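Local coordinates for acyl-CoA dehydrogenase family protein (Porphyromonas gingivalis, PDB 2OKU) that probably oxidises acyl-CoA with FAD as part of a longer dehydrogenase, of which this helical piece is the C-terminal domain, at residues E36-M41 with F77-M82. Sequence-based numbering, arbitrary orientation.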
loop_
_atom_site.group_PDB
_atom_site.type_symbol
_atom_site.label_atom_id
_atom_site.label_comp_id
_atom_site.label_asym_id
_atom_site.label_seq_id
_atom_site.Cartn_x
_atom_site.Cartn_y
_atom_site.Cartn_z
ATOM N N GLU A 36 6.966 -9.397 11.245
ATOM C CA GLU A 36 6.207 -10.425 11.937
ATOM C C GLU A 36 4.690 -10.236 11.759
ATOM O O GLU A 36 3.965 -11.217 11.564
ATOM C CB GLU A 36 6.594 -10.475 13.421
ATOM C CG GLU A 36 8.043 -10.955 13.594
ATOM C CD GLU A 36 8.600 -10.827 15.015
ATOM O OE1 GLU A 36 7.886 -10.334 15.918
ATOM O OE2 GLU A 36 9.776 -11.223 15.210
ATOM N N ALA A 37 4.223 -8.997 11.801
ATOM C CA ALA A 37 2.791 -8.712 11.548
ATOM C C ALA A 37 2.377 -9.116 10.125
ATOM O O ALA A 37 1.303 -9.677 9.915
ATOM C CB ALA A 37 2.495 -7.234 11.776
ATOM N N LEU A 38 3.248 -8.839 9.150
ATOM C CA LEU A 38 2.988 -9.222 7.768
ATOM C C LEU A 38 2.954 -10.729 7.588
ATOM O O LEU A 38 2.188 -11.222 6.785
ATOM C CB LEU A 38 4.028 -8.617 6.834
ATOM C CG LEU A 38 3.874 -7.107 6.662
ATOM C CD1 LEU A 38 5.144 -6.539 6.040
ATOM C CD2 LEU A 38 2.653 -6.782 5.838
ATOM N N ALA A 39 3.797 -11.457 8.325
ATOM C CA ALA A 39 3.767 -12.926 8.305
ATOM C C ALA A 39 2.398 -13.433 8.792
ATOM O O ALA A 39 1.804 -14.312 8.166
ATOM C CB ALA A 39 4.911 -13.500 9.155
ATOM N N ARG A 40 1.885 -12.841 9.878
ATOM C CA ARG A 40 0.559 -13.195 10.388
ATOM C C ARG A 40 -0.540 -12.880 9.360
ATOM O O ARG A 40 -1.458 -13.687 9.180
ATOM C CB ARG A 40 0.258 -12.515 11.736
ATOM C CG ARG A 40 1.063 -13.121 12.899
ATOM C CD ARG A 40 0.794 -12.453 14.273
ATOM N NE ARG A 40 -0.631 -12.347 14.604
ATOM C CZ ARG A 40 -1.377 -13.273 15.234
ATOM N NH1 ARG A 40 -0.872 -14.453 15.624
ATOM N NH2 ARG A 40 -2.667 -13.014 15.464
HETATM N N MSE A 41 -0.456 -11.722 8.702
HETATM C CA MSE A 41 -1.431 -11.380 7.625
HETATM C C MSE A 41 -1.382 -12.385 6.459
HETATM O O MSE A 41 -2.417 -12.705 5.852
HETATM C CB MSE A 41 -1.189 -9.969 7.080
HETATM C CG MSE A 41 -1.469 -8.886 8.085
HETATM SE SE MSE A 41 -0.958 -7.142 7.409
HETATM C CE MSE A 41 -2.358 -6.981 6.053
ATOM N N PHE A 77 0.892 -6.119 -0.586
ATOM C CA PHE A 77 1.111 -4.665 -0.568
ATOM C C PHE A 77 1.926 -4.292 0.658
ATOM O O PHE A 77 2.865 -3.498 0.567
ATOM C CB PHE A 77 -0.224 -3.929 -0.559
ATOM C CG PHE A 77 -0.941 -3.878 -1.904
ATOM C CD1 PHE A 77 -0.522 -4.603 -3.020
ATOM C CD2 PHE A 77 -2.093 -3.101 -2.021
ATOM C CE1 PHE A 77 -1.208 -4.516 -4.229
ATOM C CE2 PHE A 77 -2.793 -3.027 -3.217
ATOM C CZ PHE A 77 -2.360 -3.736 -4.324
ATOM N N GLY A 78 1.572 -4.873 1.805
ATOM C CA GLY A 78 2.237 -4.564 3.075
ATOM C C GLY A 78 3.718 -4.873 3.011
ATOM O O GLY A 78 4.582 -4.107 3.499
ATOM N N HIS A 79 4.038 -6.003 2.375
ATOM C CA HIS A 79 5.446 -6.353 2.153
ATOM C C HIS A 79 6.151 -5.356 1.246
ATOM O O HIS A 79 7.291 -5.020 1.523
ATOM C CB HIS A 79 5.587 -7.767 1.597
ATOM C CG HIS A 79 5.462 -8.842 2.635
ATOM N ND1 HIS A 79 4.254 -9.411 2.960
ATOM C CD2 HIS A 79 6.385 -9.434 3.428
ATOM C CE1 HIS A 79 4.440 -10.314 3.912
ATOM N NE2 HIS A 79 5.730 -10.355 4.210
ATOM N N LEU A 80 5.500 -4.884 0.171
ATOM C CA LEU A 80 6.144 -3.917 -0.718
ATOM C C LEU A 80 6.495 -2.645 0.034
ATOM O O LEU A 80 7.574 -2.061 -0.150
ATOM C CB LEU A 80 5.263 -3.591 -1.917
ATOM C CG LEU A 80 4.863 -4.772 -2.777
ATOM C CD1 LEU A 80 3.887 -4.320 -3.878
ATOM C CD2 LEU A 80 6.101 -5.439 -3.380
ATOM N N LEU A 81 5.597 -2.238 0.922
ATOM C CA LEU A 81 5.818 -1.041 1.729
ATOM C C LEU A 81 6.883 -1.271 2.823
ATOM O O LEU A 81 7.707 -0.397 3.082
ATOM C CB LEU A 81 4.483 -0.549 2.311
ATOM C CG LEU A 81 3.378 -0.281 1.297
ATOM C CD1 LEU A 81 2.170 0.422 2.049
ATOM C CD2 LEU A 81 3.856 0.504 0.064
HETATM N N MSE A 82 6.896 -2.455 3.420
HETATM C CA MSE A 82 7.981 -2.836 4.342
HETATM C C MSE A 82 9.346 -2.731 3.644
HETATM O O MSE A 82 10.308 -2.245 4.215
HETATM C CB MSE A 82 7.768 -4.260 4.874
HETATM C CG MSE A 82 8.410 -4.625 6.204
HETATM SE SE MSE A 82 9.154 -6.456 6.150
HETATM C CE MSE A 82 10.352 -5.492 5.043
#
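Leu38 and His79 both carry CG anti to the carbonyl carbon, chi1 -71° in the leucine, while Met82 turns its CG anti to the backbone N (chi1 -156°); together these torsions bring the leucine over the imidazole and up against the selenomethionine, an example of a branched side chain packing against a glycine's backbone. Leu38 CB lies over one face of the His79 ring, 3.8 Å from the centroid, a CH-pi contact in which CB comes closest to CE1, at 3.4 Å. CD1 also stays over this imidazole, 4.0 Å above the ring plane, while reaching Gly78 O and, at 3.7 Å, CB of Met82. The other branch, CD2, turns to the bare backbone of Gly78, 3.6 Å from its CA. Segments 36-41 and 77-82 belong to helices 32-53 and 58-87, neighbours in the antiparallel helical bundle of this acyl-CoA dehydrogenase C-terminal domain, and run nearly antiparallel (164°), their axes 10.0 Å apart at closest. No hydrogen bond crosses between them; the contact rests on CH-pi and apolar packing. The imidazole is held from its own helix by a hydrogen bond between ND1 and Ala75 O, one turn back, and its NE2 pairs with Gln23. On another side of helix 58-87, Phe77 packs edge-to-face against Tyr98 and Phe91 of the second subunit.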